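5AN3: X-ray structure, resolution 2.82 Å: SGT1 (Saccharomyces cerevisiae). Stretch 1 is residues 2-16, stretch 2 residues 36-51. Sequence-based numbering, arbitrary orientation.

Stretch 1, residues 2-16: PVEKDLKTAYKALYD
Stretch 2 (36-51) TNLTALIFKAACLEKL

Two helices of one chain pack side by side and run the same way: their N-to-C directions differ by 14°, and the axes approach to 10.8 Å. The first, through V3 and onward, follows alpha-helical torsions (phi/psi near -65/-42) until a wider pi-type turn at 12-16, where Y15 reaches -96/-36. The second covers 38-51 and continues later in the chain. Register is set by the nearest CA pairs: V3 CA to N37 CA is 9.1 Å, L7 CA to A40 CA is 7.0 Å, Y11 CA to F43 CA is 7.7 Å and L14 CA to C47 CA is 6.9 Å. The two closest pairs, L7-A40 and L14-C47, set a leucine against alanine or cysteine; Y11-F43 is wider and V3-N37 the widest.

At the start of the second helix, N37 (phi/psi -77/115, chi1 t, chi2 -80°) is the N-cap. Its OD1 accepts from A40 N at 2.8 Å with an N-H...acceptor angle of 162°, satisfying an amide that has no helical carbonyl partner. L7 (chi1 m, chi2 t) covers this turn with CD2, which lies 3.6 Å from N37 OD1, 3.7 Å from A40 N, 4.0 Å from A40 CB and 3.8 Å from T39 CG2. One methyl thus nestles against the capping bond and the small side chains beside it. V3 (t) adds CG1, 3.6 Å from N37 ND2.

The middle is aromatic. F43 (chi1 m, chi2 -56°) points its CA-to-CB bond toward the first helix, whereas those of Y11 (t, chi2 88°) and Y15 (m, chi2 -68°) leave sideways and their ends come nearer. The Y11 edge meets the F43 face, with centroids 5.3 Å apart, planes at 83° and Y11 CE1 3.7 Å from F43 CZ. Y15 forms an offset edge-to-face pair with the same ring, centroids 5.8 Å apart and planes again at 83°; its CE2 is 3.8 Å from F43 CE1. Y15 OH also lies 3.6 Å from A46 CB.

The clearest bump in a hollow is L14 (chi1 t, chi2 p), which sits as a knob among F43, A46, C47 and K50 and has the largest covered area, 94 Å². Its CD2 is 3.7 Å from C47 SG (chi1 m), 4.0 Å from A46 CB and 3.9 Å from F43 O, while CD1 reaches K50 CD at 4.4 Å. The short A46 side chain leaves one wall of this pocket low.

Altogether 464 Å² is buried, both sides summed. No hydrogen bond crosses between the modelled atoms, so the contact rests on apolar and aromatic packing.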

ATOM      1  N   PRO B   2       9.137  37.048   6.523  1.00 99.14           N
ATOM      2  CA  PRO B   2       7.821  37.087   7.167  1.00 94.38           C
ATOM      3  C   PRO B   2       7.103  35.751   7.020  1.00 89.97           C
ATOM      4  O   PRO B   2       7.669  34.827   6.440  1.00 88.44           O
ATOM      5  CB  PRO B   2       7.102  38.221   6.421  1.00 98.67           C
ATOM      6  CG  PRO B   2       7.681  38.187   5.049  1.00106.48           C
ATOM      7  CD  PRO B   2       9.116  37.698   5.198  1.00104.36           C
ATOM      8  N   VAL B   3       5.848  35.665   7.529  1.00 80.78           N
ATOM      9  CA  VAL B   3       5.002  34.465   7.519  1.00 73.67           C
ATOM     10  C   VAL B   3       4.698  34.051   6.070  1.00 76.02           C
ATOM     11  O   VAL B   3       4.768  32.856   5.783  1.00 73.89           O
ATOM     12  CB  VAL B   3       3.731  34.668   8.376  1.00 73.12           C
ATOM     13  CG1 VAL B   3       2.739  33.525   8.213  1.00 68.63           C
ATOM     14  CG2 VAL B   3       4.112  34.821   9.840  1.00 72.98           C
ATOM     15  N   GLU B   4       4.443  35.026   5.156  1.00 73.62           N
ATOM     16  CA  GLU B   4       4.148  34.768   3.743  1.00 73.54           C
ATOM     17  C   GLU B   4       5.288  33.994   3.072  1.00 80.28           C
ATOM     18  O   GLU B   4       5.030  32.964   2.440  1.00 78.10           O
ATOM     19  CB  GLU B   4       3.858  36.068   2.983  1.00 78.40           C
ATOM     20  N   LYS B   5       6.548  34.460   3.251  1.00 80.93           N
ATOM     21  CA  LYS B   5       7.749  33.825   2.691  1.00 81.96           C
ATOM     22  C   LYS B   5       7.989  32.454   3.341  1.00 81.38           C
ATOM     23  O   LYS B   5       8.222  31.481   2.627  1.00 81.84           O
ATOM     24  CB  LYS B   5       8.988  34.728   2.857  1.00 89.09           C
ATOM     25  N   ASP B   6       7.889  32.377   4.684  1.00 73.51           N
ATOM     26  CA  ASP B   6       8.083  31.162   5.466  1.00 70.12           C
ATOM     27  C   ASP B   6       7.095  30.059   5.039  1.00 69.05           C
ATOM     28  O   ASP B   6       7.516  28.907   4.914  1.00 68.09           O
ATOM     29  CB  ASP B   6       7.961  31.454   6.970  1.00 72.06           C
ATOM     30  CG  ASP B   6       9.117  32.225   7.614  1.00 94.21           C
ATOM     31  OD1 ASP B   6      10.131  32.505   6.910  1.00 99.61           O
ATOM     32  OD2 ASP B   6       9.023  32.526   8.822  1.00102.61           O
ATOM     33  N   LEU B   7       5.808  30.417   4.765  1.00 61.71           N
ATOM     34  CA  LEU B   7       4.777  29.496   4.279  1.00 57.42           C
ATOM     35  C   LEU B   7       5.104  28.993   2.871  1.00 65.97           C
ATOM     36  O   LEU B   7       4.803  27.842   2.550  1.00 64.61           O
ATOM     37  CB  LEU B   7       3.392  30.150   4.267  1.00 55.70           C
ATOM     38  CG  LEU B   7       2.649  30.265   5.590  1.00 56.75           C
ATOM     39  CD1 LEU B   7       1.548  31.303   5.495  1.00 56.87           C
ATOM     40  CD2 LEU B   7       2.111  28.921   6.060  1.00 51.68           C
ATOM     41  N   LYS B   8       5.698  29.866   2.029  1.00 67.75           N
ATOM     42  CA  LYS B   8       6.097  29.556   0.657  1.00 69.95           C
ATOM     43  C   LYS B   8       7.243  28.524   0.663  1.00 74.04           C
ATOM     44  O   LYS B   8       7.170  27.550  -0.092  1.00 72.38           O
ATOM     45  CB  LYS B   8       6.489  30.838  -0.101  1.00 76.95           C
ATOM     46  N   THR B   9       8.258  28.704   1.557  1.00 71.38           N
ATOM     47  CA  THR B   9       9.410  27.803   1.728  1.00 71.48           C
ATOM     48  C   THR B   9       8.923  26.430   2.216  1.00 75.46           C
ATOM     49  O   THR B   9       9.424  25.415   1.738  1.00 77.75           O
ATOM     50  CB  THR B   9      10.446  28.431   2.695  1.00 73.81           C
ATOM     51  OG1 THR B   9      11.029  29.589   2.109  1.00 80.29           O
ATOM     52  CG2 THR B   9      11.521  27.486   3.142  1.00 67.80           C
ATOM     53  N   ALA B  10       7.943  26.400   3.149  1.00 69.17           N
ATOM     54  CA  ALA B  10       7.361  25.179   3.711  1.00 64.91           C
ATOM     55  C   ALA B  10       6.568  24.412   2.645  1.00 68.07           C
ATOM     56  O   ALA B  10       6.747  23.204   2.534  1.00 66.02           O
ATOM     57  CB  ALA B  10       6.481  25.522   4.893  1.00 63.29           C
ATOM     58  N   TYR B  11       5.741  25.117   1.828  1.00 67.11           N
ATOM     59  CA  TYR B  11       4.961  24.539   0.718  1.00 66.45           C
ATOM     60  C   TYR B  11       5.897  23.918  -0.316  1.00 72.51           C
ATOM     61  O   TYR B  11       5.609  22.823  -0.809  1.00 71.73           O
ATOM     62  CB  TYR B  11       4.069  25.602   0.057  1.00 69.06           C
ATOM     63  CG  TYR B  11       3.005  25.036  -0.860  1.00 71.85           C
ATOM     64  CD1 TYR B  11       1.751  24.665  -0.368  1.00 71.30           C
ATOM     65  CD2 TYR B  11       3.246  24.871  -2.220  1.00 76.53           C
ATOM     66  CE1 TYR B  11       0.760  24.158  -1.212  1.00 72.96           C
ATOM     67  CE2 TYR B  11       2.270  24.348  -3.071  1.00 78.39           C
ATOM     68  CZ  TYR B  11       1.028  23.993  -2.563  1.00 84.14           C
ATOM     69  OH  TYR B  11       0.060  23.471  -3.397  1.00 85.58           O
ATOM     70  N   LYS B  12       7.020  24.605  -0.623  1.00 71.66           N
ATOM     71  CA  LYS B  12       8.036  24.138  -1.568  1.00 74.37           C
ATOM     72  C   LYS B  12       8.730  22.876  -1.033  1.00 78.81           C
ATOM     73  O   LYS B  12       9.052  21.991  -1.815  1.00 80.29           O
ATOM     74  CB  LYS B  12       9.069  25.233  -1.877  1.00 80.97           C
ATOM     75  N   ALA B  13       8.920  22.768   0.293  1.00 74.22           N
ATOM     76  CA  ALA B  13       9.540  21.596   0.923  1.00 72.71           C
ATOM     77  C   ALA B  13       8.634  20.363   0.810  1.00 73.53           C
ATOM     78  O   ALA B  13       9.134  19.282   0.522  1.00 74.69           O
ATOM     79  CB  ALA B  13       9.855  21.882   2.382  1.00 72.87           C
ATOM     80  N   LEU B  14       7.308  20.537   0.981  1.00 66.44           N
ATOM     81  CA  LEU B  14       6.312  19.472   0.906  1.00 63.22           C
ATOM     82  C   LEU B  14       5.978  19.025  -0.523  1.00 70.23           C
ATOM     83  O   LEU B  14       5.990  17.822  -0.798  1.00 68.28           O
ATOM     84  CB  LEU B  14       5.017  19.943   1.594  1.00 60.42           C
ATOM     85  CG  LEU B  14       3.852  18.936   1.738  1.00 61.62           C
ATOM     86  CD1 LEU B  14       4.299  17.625   2.391  1.00 59.92           C
ATOM     87  CD2 LEU B  14       2.710  19.548   2.516  1.00 62.19           C
ATOM     88  N   TYR B  15       5.616  19.979  -1.410  1.00 71.42           N
ATOM     89  CA  TYR B  15       5.123  19.656  -2.745  1.00 73.34           C
ATOM     90  C   TYR B  15       6.174  19.682  -3.854  1.00 81.83           C
ATOM     91  O   TYR B  15       6.088  18.836  -4.743  1.00 83.03           O
ATOM     92  CB  TYR B  15       3.923  20.537  -3.097  1.00 74.86           C
ATOM     93  CG  TYR B  15       2.717  20.199  -2.233  1.00 75.12           C
ATOM     94  CD1 TYR B  15       2.063  18.975  -2.359  1.00 76.26           C
ATOM     95  CD2 TYR B  15       2.278  21.066  -1.233  1.00 74.35           C
ATOM     96  CE1 TYR B  15       0.977  18.640  -1.543  1.00 74.21           C
ATOM     97  CE2 TYR B  15       1.177  20.749  -0.427  1.00 72.69           C
ATOM     98  CZ  TYR B  15       0.532  19.531  -0.583  1.00 78.63           C
ATOM     99  OH  TYR B  15      -0.553  19.185   0.196  1.00 80.43           O
ATOM    100  N   ASP B  16       7.157  20.593  -3.810  1.00 80.05           N
ATOM    101  CA  ASP B  16       8.195  20.650  -4.842  1.00 83.48           C
ATOM    102  C   ASP B  16       9.353  19.711  -4.469  1.00 87.69           C
ATOM    103  O   ASP B  16       9.606  18.758  -5.212  1.00 89.20           O
ATOM    104  CB  ASP B  16       8.687  22.091  -5.082  1.00 88.41           C
ATOM    105  N   THR B  36      -2.871  30.363  14.776  1.00 48.99           N
ATOM    106  CA  THR B  36      -4.152  30.279  14.054  1.00 47.33           C
ATOM    107  C   THR B  36      -4.005  30.516  12.544  1.00 49.15           C
ATOM    108  O   THR B  36      -4.980  30.863  11.889  1.00 48.50           O
ATOM    109  CB  THR B  36      -5.199  31.222  14.677  1.00 50.29           C
ATOM    110  OG1 THR B  36      -4.723  32.567  14.673  1.00 55.47           O
ATOM    111  CG2 THR B  36      -5.608  30.794  16.077  1.00 42.72           C
ATOM    112  N   ASN B  37      -2.816  30.269  11.989  1.00 45.66           N
ATOM    113  CA  ASN B  37      -2.590  30.404  10.559  1.00 46.01           C
ATOM    114  C   ASN B  37      -3.196  29.193   9.859  1.00 52.46           C
ATOM    115  O   ASN B  37      -2.721  28.059  10.065  1.00 53.01           O
ATOM    116  CB  ASN B  37      -1.098  30.535  10.263  1.00 43.75           C
ATOM    117  CG  ASN B  37      -0.797  30.754   8.801  1.00 49.21           C
ATOM    118  OD1 ASN B  37      -0.788  29.825   7.989  1.00 42.71           O
ATOM    119  ND2 ASN B  37      -0.526  31.982   8.432  1.00 40.67           N
ATOM    120  N   LEU B  38      -4.239  29.426   9.040  1.00 48.30           N
ATOM    121  CA  LEU B  38      -4.931  28.343   8.353  1.00 46.72           C
ATOM    122  C   LEU B  38      -4.026  27.549   7.409  1.00 48.01           C
ATOM    123  O   LEU B  38      -4.068  26.326   7.443  1.00 46.33           O
ATOM    124  CB  LEU B  38      -6.168  28.842   7.610  1.00 48.40           C
ATOM    125  CG  LEU B  38      -7.315  29.262   8.529  1.00 54.57           C
ATOM    126  CD1 LEU B  38      -8.347  30.067   7.782  1.00 56.96           C
ATOM    127  CD2 LEU B  38      -7.954  28.079   9.201  1.00 53.16           C
ATOM    128  N   THR B  39      -3.188  28.209   6.619  1.00 44.81           N
ATOM    129  CA  THR B  39      -2.297  27.522   5.687  1.00 44.90           C
ATOM    130  C   THR B  39      -1.341  26.569   6.438  1.00 48.98           C
ATOM    131  O   THR B  39      -1.193  25.415   6.028  1.00 48.49           O
ATOM    132  CB  THR B  39      -1.562  28.548   4.835  1.00 52.57           C
ATOM    133  OG1 THR B  39      -2.554  29.394   4.254  1.00 57.80           O
ATOM    134  CG2 THR B  39      -0.730  27.914   3.736  1.00 48.10           C
ATOM    135  N   ALA B  40      -0.746  27.032   7.545  1.00 45.17           N
ATOM    136  CA  ALA B  40       0.144  26.220   8.360  1.00 44.40           C
ATOM    137  C   ALA B  40      -0.619  25.047   9.032  1.00 46.33           C
ATOM    138  O   ALA B  40      -0.097  23.942   9.052  1.00 46.58           O
ATOM    139  CB  ALA B  40       0.827  27.088   9.405  1.00 46.87           C
ATOM    140  N   LEU B  41      -1.862  25.253   9.503  1.00 41.13           N
ATOM    141  CA  LEU B  41      -2.654  24.180  10.125  1.00 40.05           C
ATOM    142  C   LEU B  41      -3.020  23.095   9.120  1.00 47.00           C
ATOM    143  O   LEU B  41      -2.837  21.905   9.382  1.00 46.73           O
ATOM    144  CB  LEU B  41      -3.956  24.728  10.767  1.00 39.11           C
ATOM    145  CG  LEU B  41      -3.811  25.596  12.022  1.00 41.60           C
ATOM    146  CD1 LEU B  41      -5.063  26.336  12.280  1.00 41.64           C
ATOM    147  CD2 LEU B  41      -3.438  24.777  13.221  1.00 38.48           C
ATOM    148  N   ILE B  42      -3.540  23.533   7.972  1.00 45.96           N
ATOM    149  CA  ILE B  42      -4.025  22.721   6.864  1.00 46.35           C
ATOM    150  C   ILE B  42      -2.896  21.910   6.258  1.00 49.93           C
ATOM    151  O   ILE B  42      -3.093  20.721   6.028  1.00 51.79           O
ATOM    152  CB  ILE B  42      -4.700  23.691   5.845  1.00 52.11           C
ATOM    153  CG1 ILE B  42      -6.150  23.948   6.265  1.00 54.89           C
ATOM    154  CG2 ILE B  42      -4.578  23.296   4.371  1.00 53.07           C
ATOM    155  CD1 ILE B  42      -6.791  25.203   5.648  1.00 75.10           C
ATOM    156  N   PHE B  43      -1.726  22.534   5.991  1.00 45.34           N
ATOM    157  CA  PHE B  43      -0.608  21.842   5.371  1.00 44.24           C
ATOM    158  C   PHE B  43       0.247  21.100   6.361  1.00 46.56           C
ATOM    159  O   PHE B  43       0.917  20.162   5.936  1.00 46.72           O
ATOM    160  CB  PHE B  43       0.202  22.754   4.483  1.00 48.21           C
ATOM    161  CG  PHE B  43      -0.603  23.058   3.243  1.00 52.38           C
ATOM    162  CD1 PHE B  43      -1.092  22.026   2.431  1.00 56.69           C
ATOM    163  CD2 PHE B  43      -0.926  24.362   2.910  1.00 55.86           C
ATOM    164  CE1 PHE B  43      -1.884  22.302   1.311  1.00 58.52           C
ATOM    165  CE2 PHE B  43      -1.699  24.636   1.783  1.00 60.00           C
ATOM    166  CZ  PHE B  43      -2.182  23.603   0.999  1.00 58.66           C
ATOM    167  N   LYS B  44       0.170  21.408   7.683  1.00 43.17           N
ATOM    168  CA  LYS B  44       0.859  20.547   8.657  1.00 43.50           C
ATOM    169  C   LYS B  44       0.149  19.193   8.658  1.00 47.76           C
ATOM    170  O   LYS B  44       0.812  18.161   8.676  1.00 49.30           O
ATOM    171  CB  LYS B  44       0.916  21.126  10.069  1.00 46.25           C
ATOM    172  CG  LYS B  44       1.886  20.350  10.952  1.00 44.31           C
ATOM    173  CD  LYS B  44       1.850  20.778  12.397  1.00 43.91           C
ATOM    174  CE  LYS B  44       2.306  19.631  13.270  1.00 47.21           C
ATOM    175  NZ  LYS B  44       2.386  20.018  14.698  1.00 49.34           N
ATOM    176  N   ALA B  45      -1.194  19.202   8.559  1.00 42.68           N
ATOM    177  CA  ALA B  45      -2.010  17.999   8.507  1.00 41.96           C
ATOM    178  C   ALA B  45      -1.659  17.186   7.249  1.00 47.09           C
ATOM    179  O   ALA B  45      -1.543  15.965   7.357  1.00 48.53           O
ATOM    180  CB  ALA B  45      -3.497  18.355   8.547  1.00 42.31           C
ATOM    181  N   ALA B  46      -1.406  17.871   6.081  1.00 42.66           N
ATOM    182  CA  ALA B  46      -0.976  17.261   4.802  1.00 41.81           C
ATOM    183  C   ALA B  46       0.373  16.550   4.981  1.00 48.16           C
ATOM    184  O   ALA B  46       0.515  15.408   4.535  1.00 49.26           O
ATOM    185  CB  ALA B  46      -0.881  18.306   3.693  1.00 42.55           C
ATOM    186  N   CYS B  47       1.336  17.191   5.691  1.00 45.49           N
ATOM    187  CA  CYS B  47       2.638  16.593   6.015  1.00 46.04           C
ATOM    188  C   CYS B  47       2.438  15.297   6.750  1.00 47.75           C
ATOM    189  O   CYS B  47       3.012  14.283   6.352  1.00 48.91           O
ATOM    190  CB  CYS B  47       3.494  17.544   6.843  1.00 47.31           C
ATOM    191  SG  CYS B  47       4.067  18.992   5.943  1.00 52.98           S
ATOM    192  N   LEU B  48       1.622  15.336   7.826  1.00 41.08           N
ATOM    193  CA  LEU B  48       1.351  14.190   8.684  1.00 41.06           C
ATOM    194  C   LEU B  48       0.697  13.062   7.909  1.00 45.04           C
ATOM    195  O   LEU B  48       1.042  11.905   8.140  1.00 45.93           O
ATOM    196  CB  LEU B  48       0.499  14.587   9.898  1.00 40.45           C
ATOM    197  CG  LEU B  48       1.143  15.533  10.912  1.00 43.60           C
ATOM    198  CD1 LEU B  48       0.155  15.919  11.940  1.00 43.90           C
ATOM    199  CD2 LEU B  48       2.304  14.896  11.614  1.00 43.89           C
ATOM    200  N   GLU B  49      -0.185  13.387   6.956  1.00 41.23           N
ATOM    201  CA  GLU B  49      -0.823  12.381   6.108  1.00 42.26           C
ATOM    202  C   GLU B  49       0.226  11.728   5.192  1.00 49.49           C
ATOM    203  O   GLU B  49       0.223  10.511   5.106  1.00 52.97           O
ATOM    204  CB  GLU B  49      -1.986  12.976   5.311  1.00 43.41           C
ATOM    205  CG  GLU B  49      -3.179  13.316   6.196  1.00 57.18           C
ATOM    206  CD  GLU B  49      -4.294  14.151   5.593  1.00 83.15           C
ATOM    207  OE1 GLU B  49      -4.335  14.316   4.353  1.00 90.16           O
ATOM    208  OE2 GLU B  49      -5.137  14.642   6.379  1.00 73.55           O
ATOM    209  N   LYS B  50       1.158  12.506   4.582  1.00 44.90           N
ATOM    210  CA  LYS B  50       2.242  11.980   3.737  1.00 45.89           C
ATOM    211  C   LYS B  50       3.179  11.066   4.540  1.00 52.82           C
ATOM    212  O   LYS B  50       3.571  10.008   4.035  1.00 54.86           O
ATOM    213  CB  LYS B  50       3.062  13.125   3.101  1.00 48.45           C
ATOM    214  CG  LYS B  50       2.949  13.213   1.583  1.00 54.03           C
ATOM    215  CD  LYS B  50       4.321  13.493   0.960  1.00 59.04           C
ATOM    216  CE  LYS B  50       4.404  13.046  -0.480  1.00 69.68           C
ATOM    217  N   LEU B  51       3.536  11.479   5.787  1.00 48.50           N
ATOM    218  CA  LEU B  51       4.436  10.742   6.682  1.00 49.05           C
ATOM    219  C   LEU B  51       3.806   9.421   7.095  1.00 50.37           C
ATOM    220  O   LEU B  51       4.492   8.403   7.098  1.00 51.42           O
ATOM    221  CB  LEU B  51       4.811  11.578   7.925  1.00 49.71           C
ATOM    222  CG  LEU B  51       5.611  12.868   7.687  1.00 53.63           C
ATOM    223  CD1 LEU B  51       5.551  13.771   8.886  1.00 52.95           C
ATOM    224  CD2 LEU B  51       7.039  12.572   7.360  1.00 56.41           C
TER